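PDB 3M4R: class II aldolase/adducin N-terminal domain-containing protein from Thermoplasma acidophilum, which is of unknown precise function but binds a zinc ion in this N-terminal aldolase-like domain and, as a whole, probably acts as an oxidoreductase. Local coordinates for residues G38-V43 with S112-T117; F118-A121 with F127-H130; L144-I149 with V184-G189; P160-P163 with T167-K170. One frame throughout, in Å; residues are numbered along the deposited sequence. Where two conformers were deposited one is given.

The four contacts illustrate how a metal site is built from many parts of one fold. Interactions 1, 2 and 3 each supply a ligand of the same zinc ion, E116, H130 and H188, and all reach the same mixed sheet; interaction 4 supplies none, yet its L168 packs on H188. Interaction 2 is fully buried and mainly apolar, with a leucine on a histidine face. Interaction 1, partly buried beside it, is polar: an amide, a carboxylate and waters. Interaction 3 lies at the surface, where an arginine reads loop and helix-start oxygens. Interaction 4, partly buried and nested in the chain between the segments of interaction 3, combines aliphatic packing with a bridging water.

Interaction 1 of 4, residues G38-V43 with S112-T117; sequences GGNTSV and SPSVET. With ZN (zinc ion), chain B.
Three partners grip OE1 of E116: the zinc ion, the side-chain amide of N40 and a water. ND2 of N40 donates to OE1 of E116 at 3.1 Å in a nearly straight bond (176°). The acceptor lies in the amide plane, whereas the nitrogen meets the carboxylate on its anti side, 27° out of the carboxylate plane. The water, 2.9 Å from OE1 of E116, donates to that oxygen and accepts from the backbone N of G39. Beyond CG the E116 chain runs extended and carries both oxygens to the metal, OE1 and OE2 each lying 2.3 Å from the zinc ion. H130, H132 and H188 complete the protein ligands, giving the three-histidine, one-glutamate zinc site of the class II aldolase fold. At its other end the amide of N40 is hydrogen-bonded through OD1 to NE2 of H120, which fixes its flip. With an alanine at N40, OE1 of E116 would probably lose its amide donor and NE2 of H120 would be left without its mate. A second water joins ND2 of N40 to OG of S114. OG of S114 accepts from the backbone N of E116 at 3.0 Å, an ST turn placed by the anti position of OG to the S114 nitrogen (chi1 178°). S114 to T117 form a type I turn, whose carbonyl O of S114 accepts from N and OG1 of T117.

Interaction 2 of 4, residues F118-A121 with F127-H130; sequences FLHA and FVMH. With ZN (zinc ion), chain B.
L119 lays its CD1 methyl over one face of the H130 imidazole, 3.9 Å from the ring centroid and 19° off the normal, a CH-pi contact. It joins helix 117-121 to strand 127-131 of the mixed sheet, an alpha/beta packing that carries a metal ligand at its heart. NE2 of H130 binds the zinc ion at 2.2 Å, and CD1 of L119 sits 3.8 Å from both NE2 and CD2 of H130, toward the rim of the ring. The ring swings out to the metal because CG is anti to the backbone N of H130 (chi1 -180°). On its far nitrogen, ND1, H130 is hydrogen-bonded to the carbonyl O of L190. One step further out stands H120, crossing H130 at about a right angle with NE2 4.1 Å from CB of H130. Its own orientation is set from strand 40-48, where ND1 bonds to OG of S42. A leucine in place of H120 would probably leave OG of S42 and OD1 of N40 without their mates and hold the N40 amide less firmly. V128 packs obliquely against the H120 ring, with CG1 3.5 Å from ND1 of H120. The carbonyl O of V128 meets the ring edge in its plane, 3.6 Å from CE1 of H120, while the other methyl of V128, CG2, lies 4.0 Å from the backbone O of H120.

Interaction 3 of 4, residues L144-I149 with V184-G189; sequences LPSDQI and VLRKHG. With ZN (zinc ion), chain B.
The guanidinium of R186 takes the carbonyl O of L144 end-on with two nitrogens, NH2 at 2.9 Å and NH1 at 3.1 Å from that one oxygen. The NH2 bond comes nearly along the C=O axis, and NH1 approaches in the carbonyl plane. NH2 then donates a third bond, to OG of S146 at 3.0 Å (159°), with the hydroxyl only 2° out of the guanidinium plane. Three bonds around the rim fix the rotation of the group, and NH1 is additionally hydrogen-bonded to the carbonyl O of T140. A bend in the arginine chain at chi3 (72°) turns the group onto these oxygens. Over the centre of one guanidinium face lies the CD1 methyl of I149, 3.5 Å from CZ of R186, an aliphatic lid on the charge. L144 and S146, whose oxygens R186 takes, flank P145, the N-cap of helix 146-153. Beyond R186 the chain forms a classic beta bulge, in which H188 and G189 both face L185, and this turn brings NE2 of H188 to the zinc ion at 2.0 Å. The contact thus joins the start of helix 146-153 to the end of strand 182-185, with S146 and R186 both touching V158 of the neighbouring strand 156-159, and V184 reaching L153 of the same helix.

Interaction 4 of 4, residues P160-P163 with T167-K170; sequences PYIP and TLAK
The loop that leads from strand 156-159 into helix 166-175 folds back on the first turn of that helix, and I162 and L168 carry the contact. I162 is directed toward the helix at its CB and lies against L168, the two side chains crossing at a slant. Its CG2 methyl, anti to the backbone N of I162, sits 3.9 Å from CB of L168 and equally close to CA of that residue, so it rests on the helix backbone as well as on the leucine. CB and CD1 of I162 each lie 4.0 Å from CD1 of L168. L168 meets the isoleucine with CG anti to the backbone nitrogen (chi1 168°). A polar link runs alongside the aliphatic one. One water donates to the carbonyl O of P163 at 2.8 Å and accepts from the backbone N of L168 at 2.7 Å, occupying an N-H of the first turn that has no carbonyl of its own helix to bind. The same carbonyl O of P163 also lies 3.7 Å from CB of L168, so loop and helix touch directly beside the water. L168 has further neighbours, packing on L119 of helix 117-121 and on the zinc ligand H188, the nearest atom of its side chain about 6 Å from the zinc ion. Strand 156-159, helix 166-175 and strand 182-185, which lies beside and parallel to strand 156-159, follow one another here as a beta-alpha-beta crossover, and the contact belongs to its strand-to-helix loop.

Interaction 1 of 4, residues G38-V43 with S112-T117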
loop_
_atom_site.group_PDB
_atom_site.type_symbol
_atom_site.label_atom_id
_atom_site.label_comp_id
_atom_site.label_asym_id
_atom_site.label_seq_id
_atom_site.Cartn_x
_atom_site.Cartn_y
_atom_site.Cartn_z
ATOM N N GLY A 38 8.462 -0.782 -8.687
ATOM C CA GLY A 38 7.345 -1.359 -7.921
ATOM C C GLY A 38 6.776 -0.406 -6.865
ATOM O O GLY A 38 7.053 0.802 -6.882
ATOM N N GLY A 39 5.989 -0.942 -5.955
ATOM C CA GLY A 39 5.321 -0.127 -4.946
ATOM C C GLY A 39 3.918 0.239 -5.399
ATOM O O GLY A 39 3.611 0.252 -6.592
ATOM N N ASN A 40 3.063 0.551 -4.451
ATOM C CA ASN A 40 1.715 0.854 -4.805
ATOM C C ASN A 40 1.015 1.559 -3.648
ATOM O O ASN A 40 1.366 1.393 -2.486
ATOM C CB ASN A 40 0.984 -0.410 -5.337
ATOM C CG ASN A 40 1.493 -1.684 -4.722
ATOM O OD1 ASN A 40 1.207 -1.951 -3.558
ATOM N ND2 ASN A 40 2.295 -2.452 -5.470
ATOM N N THR A 41 0.081 2.406 -4.015
ATOM C CA THR A 41 -0.662 3.184 -3.105
ATOM C C THR A 41 -2.150 3.054 -3.411
ATOM O O THR A 41 -2.550 2.617 -4.524
ATOM C CB THR A 41 -0.283 4.644 -3.288
ATOM O OG1 THR A 41 -0.440 4.991 -4.685
ATOM C CG2 THR A 41 1.205 4.862 -2.840
ATOM N N SER A 42 -2.960 3.540 -2.473
ATOM C CA SER A 42 -4.395 3.462 -2.609
ATOM C C SER A 42 -5.105 4.439 -1.693
ATOM O O SER A 42 -4.544 4.903 -0.724
ATOM C CB SER A 42 -4.889 2.065 -2.342
ATOM O OG SER A 42 -4.790 1.723 -0.979
ATOM N N VAL A 43 -6.313 4.805 -2.079
ATOM C CA VAL A 43 -7.184 5.587 -1.247
ATOM C C VAL A 43 -8.599 4.984 -1.329
ATOM O O VAL A 43 -9.051 4.643 -2.414
ATOM C CB VAL A 43 -7.189 7.061 -1.655
ATOM C CG1 VAL A 43 -7.581 7.224 -3.099
ATOM C CG2 VAL A 43 -8.060 7.887 -0.673
ATOM N N SER A 112 -5.395 -2.473 -15.706
ATOM C CA SER A 112 -5.414 -3.505 -14.652
ATOM C C SER A 112 -4.876 -2.975 -13.319
ATOM O O SER A 112 -3.882 -2.281 -13.285
ATOM C CB SER A 112 -4.606 -4.722 -15.078
ATOM O OG SER A 112 -5.215 -5.378 -16.173
ATOM N N PRO A 113 -5.543 -3.316 -12.211
ATOM C CA PRO A 113 -5.114 -2.875 -10.907
ATOM C C PRO A 113 -3.874 -3.660 -10.449
ATOM O O PRO A 113 -3.623 -4.784 -10.909
ATOM C CB PRO A 113 -6.332 -3.184 -10.005
ATOM C CG PRO A 113 -6.951 -4.374 -10.654
ATOM C CD PRO A 113 -6.765 -4.163 -12.133
ATOM N N SER A 114 -3.083 -3.023 -9.594
ATOM C CA SER A 114 -1.931 -3.662 -8.940
ATOM C C SER A 114 -2.250 -5.090 -8.516
ATOM O O SER A 114 -3.296 -5.332 -7.917
ATOM C CB SER A 114 -1.547 -2.878 -7.667
ATOM O OG SER A 114 -0.456 -3.512 -6.975
ATOM N N VAL A 115 -1.349 -6.017 -8.824
ATOM C CA VAL A 115 -1.415 -7.402 -8.272
ATOM C C VAL A 115 -1.373 -7.450 -6.721
ATOM O O VAL A 115 -1.749 -8.473 -6.106
ATOM C CB VAL A 115 -0.348 -8.371 -8.917
ATOM C CG1 VAL A 115 -0.550 -8.451 -10.428
ATOM C CG2 VAL A 115 1.126 -7.944 -8.600
ATOM N N GLU A 116 -1.008 -6.334 -6.075
ATOM C CA GLU A 116 -1.010 -6.250 -4.603
ATOM C C GLU A 116 -2.213 -5.570 -4.025
ATOM O O GLU A 116 -2.185 -5.162 -2.853
ATOM C CB GLU A 116 0.279 -5.519 -4.127
ATOM C CG GLU A 116 1.481 -6.174 -4.769
ATOM C CD GLU A 116 2.777 -5.994 -4.021
ATOM O OE1 GLU A 116 3.523 -5.042 -4.416
ATOM O OE2 GLU A 116 3.068 -6.819 -3.094
ATOM N N THR A 117 -3.300 -5.490 -4.800
ATOM C CA THR A 117 -4.468 -4.747 -4.385
ATOM C C THR A 117 -5.036 -5.207 -3.071
ATOM O O THR A 117 -5.560 -4.387 -2.298
ATOM C CB THR A 117 -5.583 -4.763 -5.497
ATOM O OG1 THR A 117 -5.121 -4.000 -6.626
ATOM C CG2 THR A 117 -6.861 -4.173 -4.968
HETATM ZN ZN ZN B . 5.066 -5.669 -2.872
HETATM O O HOH W 1 5.096 -3.590 -6.411
HETATM O O HOH W 2 1.703 -2.560 -8.549
HETATM O O HOH W 3 5.619 -7.063 -4.228
#

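Interaction 2 of 4, residues F118-A121 with F127-H130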
loop_
_atom_site.group_PDB
_atom_site.type_symbol
_atom_site.label_atom_id
_atom_site.label_comp_id
_atom_site.label_asym_id
_atom_site.label_seq_id
_atom_site.Cartn_x
_atom_site.Cartn_y
_atom_site.Cartn_z
ATOM N N PHE A 118 -4.984 -6.499 -2.808
ATOM C CA PHE A 118 -5.560 -6.996 -1.554
ATOM C C PHE A 118 -4.808 -6.544 -0.301
ATOM O O PHE A 118 -5.423 -6.444 0.754
ATOM C CB PHE A 118 -5.718 -8.488 -1.552
ATOM C CG PHE A 118 -6.851 -8.959 -2.440
ATOM C CD1 PHE A 118 -8.154 -8.705 -2.089
ATOM C CD2 PHE A 118 -6.599 -9.564 -3.644
ATOM C CE1 PHE A 118 -9.203 -9.112 -2.909
ATOM C CE2 PHE A 118 -7.656 -9.995 -4.468
ATOM C CZ PHE A 118 -8.960 -9.756 -4.090
ATOM N N LEU A 119 -3.522 -6.173 -0.419
ATOM C CA LEU A 119 -2.831 -5.562 0.761
ATOM C C LEU A 119 -3.548 -4.293 1.195
ATOM O O LEU A 119 -3.660 -3.953 2.411
ATOM C CB LEU A 119 -1.367 -5.210 0.470
ATOM C CG LEU A 119 -0.407 -6.316 0.036
ATOM C CD1 LEU A 119 1.018 -5.760 -0.262
ATOM C CD2 LEU A 119 -0.361 -7.443 1.078
ATOM N N HIS A 120 -4.029 -3.585 0.192
ATOM C CA HIS A 120 -4.687 -2.296 0.379
ATOM C C HIS A 120 -6.127 -2.445 0.890
ATOM O O HIS A 120 -6.598 -1.725 1.835
ATOM C CB HIS A 120 -4.647 -1.569 -0.951
ATOM C CG HIS A 120 -3.250 -1.198 -1.363
ATOM N ND1 HIS A 120 -2.717 0.049 -1.091
ATOM C CD2 HIS A 120 -2.277 -1.901 -1.994
ATOM C CE1 HIS A 120 -1.465 0.085 -1.537
ATOM N NE2 HIS A 120 -1.170 -1.080 -2.092
ATOM N N ALA A 121 -6.844 -3.341 0.237
ATOM C CA ALA A 121 -8.284 -3.527 0.534
ATOM C C ALA A 121 -8.479 -4.005 1.949
ATOM O O ALA A 121 -9.425 -3.599 2.609
ATOM C CB ALA A 121 -8.962 -4.542 -0.475
ATOM N N PHE A 127 -6.019 5.635 3.574
ATOM C CA PHE A 127 -4.830 5.652 2.705
ATOM C C PHE A 127 -3.883 4.531 3.120
ATOM O O PHE A 127 -3.653 4.311 4.290
ATOM C CB PHE A 127 -4.053 7.006 2.817
ATOM C CG PHE A 127 -4.759 8.162 2.191
ATOM C CD1 PHE A 127 -5.797 8.824 2.880
ATOM C CD2 PHE A 127 -4.403 8.606 0.922
ATOM C CE1 PHE A 127 -6.456 9.891 2.312
ATOM C CE2 PHE A 127 -5.094 9.691 0.335
ATOM C CZ PHE A 127 -6.107 10.323 1.033
ATOM N N VAL A 128 -3.309 3.841 2.140
ATOM C CA VAL A 128 -2.329 2.798 2.360
ATOM C C VAL A 128 -1.209 3.014 1.340
ATOM O O VAL A 128 -1.451 3.297 0.152
ATOM C CB VAL A 128 -2.940 1.403 2.137
ATOM C CG1 VAL A 128 -1.888 0.313 2.297
ATOM C CG2 VAL A 128 -4.137 1.151 3.086
HETATM N N MSE A 129 0.024 2.833 1.804
HETATM C CA MSE A 129 1.204 2.955 0.963
HETATM C C MSE A 129 2.099 1.747 1.155
HETATM O O MSE A 129 2.374 1.324 2.280
HETATM C CB MSE A 129 1.953 4.220 1.353
HETATM C CG MSE A 129 1.143 5.453 1.015
HETATM SE SE MSE A 129 2.175 7.039 1.504
HETATM C CE MSE A 129 0.769 8.268 1.011
ATOM N N HIS A 130 2.568 1.216 0.040
ATOM C CA HIS A 130 3.391 0.028 -0.008
ATOM C C HIS A 130 4.637 0.337 -0.845
ATOM O O HIS A 130 4.497 0.723 -1.997
ATOM C CB HIS A 130 2.635 -1.105 -0.688
ATOM C CG HIS A 130 3.409 -2.371 -0.770
ATOM N ND1 HIS A 130 4.283 -2.769 0.224
ATOM C CD2 HIS A 130 3.482 -3.311 -1.744
ATOM C CE1 HIS A 130 4.831 -3.920 -0.134
ATOM N NE2 HIS A 130 4.386 -4.248 -1.332
HETATM ZN ZN ZN B . 5.066 -5.669 -2.872
HETATM O O HOH W 3 5.619 -7.063 -4.228
#

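Interaction 3 of 4, residues L144-I149 with V184-G189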
loop_
_atom_site.group_PDB
_atom_site.type_symbol
_atom_site.label_atom_id
_atom_site.label_comp_id
_atom_site.label_asym_id
_atom_site.label_seq_id
_atom_site.Cartn_x
_atom_site.Cartn_y
_atom_site.Cartn_z
ATOM N N LEU A 144 18.769 -10.435 12.187
ATOM C CA LEU A 144 18.196 -9.810 13.366
ATOM C C LEU A 144 16.843 -10.438 13.634
ATOM O O LEU A 144 16.050 -10.583 12.724
ATOM C CB LEU A 144 18.061 -8.296 13.193
ATOM C CG LEU A 144 19.316 -7.442 13.416
ATOM C CD1 LEU A 144 18.938 -5.993 13.109
ATOM C CD2 LEU A 144 19.910 -7.589 14.844
ATOM N N PRO A 145 16.575 -10.812 14.895
ATOM C CA PRO A 145 15.208 -11.271 15.200
ATOM C C PRO A 145 14.148 -10.180 14.919
ATOM O O PRO A 145 14.440 -8.980 14.979
ATOM C CB PRO A 145 15.267 -11.635 16.694
ATOM C CG PRO A 145 16.543 -11.117 17.210
ATOM C CD PRO A 145 17.474 -10.860 16.065
ATOM N N SER A 146 12.935 -10.599 14.593
ATOM C CA SER A 146 11.902 -9.671 14.170
ATOM C C SER A 146 11.589 -8.657 15.278
ATOM O O SER A 146 11.351 -7.471 14.989
ATOM C CB SER A 146 10.662 -10.443 13.736
ATOM O OG SER A 146 10.917 -11.072 12.484
ATOM N N ASP A 147 11.619 -9.123 16.533
ATOM C CA ASP A 147 11.322 -8.266 17.657
ATOM C C ASP A 147 12.371 -7.182 17.829
ATOM O O ASP A 147 12.045 -6.072 18.243
ATOM C CB ASP A 147 11.179 -9.064 18.965
ATOM C CG ASP A 147 9.868 -9.857 19.043
ATOM O OD1 ASP A 147 9.075 -9.851 18.081
ATOM O OD2 ASP A 147 9.615 -10.502 20.088
ATOM N N GLN A 148 13.630 -7.472 17.539
ATOM C CA GLN A 148 14.615 -6.409 17.616
ATOM C C GLN A 148 14.464 -5.469 16.400
ATOM O O GLN A 148 14.640 -4.255 16.502
ATOM C CB GLN A 148 16.028 -6.969 17.763
ATOM C CG GLN A 148 16.264 -7.733 19.063
ATOM C CD GLN A 148 17.668 -8.235 19.141
ATOM O OE1 GLN A 148 18.380 -8.257 18.146
ATOM N NE2 GLN A 148 18.092 -8.619 20.325
ATOM N N ILE A 149 14.109 -6.012 15.258
ATOM C CA ILE A 149 13.741 -5.141 14.130
ATOM C C ILE A 149 12.611 -4.138 14.483
ATOM O O ILE A 149 12.725 -2.941 14.189
ATOM C CB ILE A 149 13.417 -5.935 12.868
ATOM C CG1 ILE A 149 14.685 -6.676 12.373
ATOM C CG2 ILE A 149 12.948 -4.980 11.771
ATOM C CD1 ILE A 149 14.443 -7.568 11.155
ATOM N N VAL A 184 5.879 -4.338 8.593
ATOM C CA VAL A 184 7.150 -4.601 7.919
ATOM C C VAL A 184 7.104 -6.012 7.366
ATOM O O VAL A 184 6.786 -6.939 8.086
ATOM C CB VAL A 184 8.321 -4.493 8.882
ATOM C CG1 VAL A 184 9.654 -4.858 8.164
ATOM C CG2 VAL A 184 8.366 -3.083 9.453
ATOM N N LEU A 185 7.396 -6.157 6.082
ATOM C CA LEU A 185 7.289 -7.464 5.405
ATOM C C LEU A 185 8.707 -7.889 5.063
ATOM O O LEU A 185 9.321 -7.345 4.136
ATOM C CB LEU A 185 6.408 -7.341 4.143
ATOM C CG LEU A 185 5.001 -6.707 4.254
ATOM C CD1 LEU A 185 4.283 -6.647 2.860
ATOM C CD2 LEU A 185 4.147 -7.412 5.284
ATOM N N ARG A 186 9.268 -8.824 5.835
ATOM C CA ARG A 186 10.650 -9.197 5.630
ATOM C C ARG A 186 10.885 -9.699 4.219
ATOM O O ARG A 186 10.088 -10.454 3.687
ATOM C CB ARG A 186 11.128 -10.227 6.660
ATOM C CG ARG A 186 11.079 -9.675 8.077
ATOM C CD ARG A 186 11.741 -10.619 9.085
ATOM N NE ARG A 186 13.187 -10.625 8.942
ATOM C CZ ARG A 186 14.047 -10.784 9.943
ATOM N NH1 ARG A 186 15.335 -10.788 9.680
ATOM N NH2 ARG A 186 13.624 -10.915 11.198
ATOM N N LYS A 187 11.985 -9.232 3.636
ATOM C CA LYS A 187 12.407 -9.567 2.273
ATOM C C LYS A 187 11.440 -9.137 1.184
ATOM O O LYS A 187 11.447 -9.739 0.096
ATOM C CB LYS A 187 12.708 -11.059 2.135
ATOM C CG LYS A 187 13.617 -11.599 3.198
ATOM C CD LYS A 187 14.331 -12.918 2.762
ATOM C CE LYS A 187 15.134 -13.492 3.912
ATOM N NZ LYS A 187 14.924 -14.964 3.974
ATOM N N HIS A 188 10.596 -8.133 1.496
ATOM C CA HIS A 188 9.585 -7.612 0.584
ATOM C C HIS A 188 9.534 -6.092 0.691
ATOM O O HIS A 188 9.853 -5.412 -0.259
ATOM C CB HIS A 188 8.209 -8.214 0.912
ATOM C CG HIS A 188 7.104 -7.816 -0.037
ATOM N ND1 HIS A 188 5.836 -8.354 0.053
ATOM C CD2 HIS A 188 7.065 -6.942 -1.080
ATOM C CE1 HIS A 188 5.055 -7.800 -0.860
ATOM N NE2 HIS A 188 5.780 -6.959 -1.581
ATOM N N GLY A 189 9.106 -5.555 1.828
ATOM C CA GLY A 189 9.022 -4.109 1.954
ATOM C C GLY A 189 8.231 -3.681 3.162
ATOM O O GLY A 189 8.292 -4.313 4.230
HETATM ZN ZN ZN B . 5.066 -5.669 -2.872
HETATM O O HOH W 3 5.619 -7.063 -4.228
#

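Interaction 4 of 4, residues P160-P163 with T167-K170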
loop_
_atom_site.group_PDB
_atom_site.type_symbol
_atom_site.label_atom_id
_atom_site.label_comp_id
_atom_site.label_asym_id
_atom_site.label_seq_id
_atom_site.Cartn_x
_atom_site.Cartn_y
_atom_site.Cartn_z
ATOM N N PRO A 160 7.170 -12.391 8.770
ATOM C CA PRO A 160 8.244 -13.114 8.114
ATOM C C PRO A 160 8.055 -13.054 6.635
ATOM O O PRO A 160 7.013 -12.561 6.192
ATOM C CB PRO A 160 8.031 -14.553 8.602
ATOM C CG PRO A 160 6.587 -14.662 8.675
ATOM C CD PRO A 160 6.176 -13.339 9.311
ATOM N N TYR A 161 9.022 -13.553 5.866
ATOM C CA TYR A 161 8.869 -13.621 4.416
ATOM C C TYR A 161 7.652 -14.469 4.083
ATOM O O TYR A 161 7.503 -15.554 4.605
ATOM C CB TYR A 161 10.099 -14.182 3.672
ATOM C CG TYR A 161 9.864 -14.278 2.169
ATOM C CD1 TYR A 161 9.751 -13.131 1.369
ATOM C CD2 TYR A 161 9.653 -15.492 1.566
ATOM C CE1 TYR A 161 9.467 -13.216 -0.009
ATOM C CE2 TYR A 161 9.359 -15.587 0.192
ATOM C CZ TYR A 161 9.304 -14.478 -0.591
ATOM O OH TYR A 161 9.003 -14.628 -1.933
ATOM N N ILE A 162 6.795 -13.932 3.214
ATOM C CA ILE A 162 5.713 -14.677 2.560
ATOM C C ILE A 162 5.710 -14.175 1.120
ATOM O O ILE A 162 5.777 -12.948 0.891
ATOM C CB ILE A 162 4.321 -14.372 3.172
ATOM C CG1 ILE A 162 4.241 -14.771 4.641
ATOM C CG2 ILE A 162 3.183 -15.095 2.403
ATOM C CD1 ILE A 162 3.162 -13.973 5.390
ATOM N N PRO A 163 5.628 -15.089 0.137
ATOM C CA PRO A 163 5.602 -14.692 -1.260
ATOM C C PRO A 163 4.470 -13.708 -1.535
ATOM O O PRO A 163 3.395 -13.880 -0.988
ATOM C CB PRO A 163 5.279 -15.993 -1.993
ATOM C CG PRO A 163 5.783 -17.020 -1.166
ATOM C CD PRO A 163 5.590 -16.549 0.273
ATOM N N THR A 167 -2.238 -15.124 0.116
ATOM C CA THR A 167 -1.881 -15.486 1.508
ATOM C C THR A 167 -1.199 -14.347 2.271
ATOM O O THR A 167 -1.517 -14.107 3.454
ATOM C CB THR A 167 -1.090 -16.790 1.572
ATOM O OG1 THR A 167 -1.851 -17.787 0.888
ATOM C CG2 THR A 167 -0.906 -17.266 3.040
ATOM N N LEU A 168 -0.327 -13.596 1.594
ATOM C CA LEU A 168 0.333 -12.489 2.224
ATOM C C LEU A 168 -0.732 -11.506 2.682
ATOM O O LEU A 168 -0.721 -11.101 3.846
ATOM C CB LEU A 168 1.345 -11.835 1.264
ATOM C CG LEU A 168 1.891 -10.487 1.747
ATOM C CD1 LEU A 168 2.654 -10.713 3.071
ATOM C CD2 LEU A 168 2.809 -9.803 0.676
ATOM N N ALA A 169 -1.702 -11.187 1.792
ATOM C CA ALA A 169 -2.719 -10.219 2.114
ATOM C C ALA A 169 -3.563 -10.644 3.288
ATOM O O ALA A 169 -3.883 -9.812 4.127
ATOM C CB ALA A 169 -3.616 -9.848 0.858
ATOM N N LYS A 170 -3.904 -11.916 3.359
ATOM C CA LYS A 170 -4.631 -12.475 4.513
ATOM C C LYS A 170 -3.877 -12.362 5.863
ATOM O O LYS A 170 -4.449 -12.056 6.913
ATOM C CB LYS A 170 -4.878 -13.951 4.225
ATOM C CG LYS A 170 -5.758 -14.153 2.973
ATOM C CD LYS A 170 -7.035 -14.841 3.266
ATOM C CE LYS A 170 -7.922 -14.122 4.278
ATOM N NZ LYS A 170 -8.876 -15.156 4.733
HETATM O O HOH W 4 0.727 -14.756 -0.655
#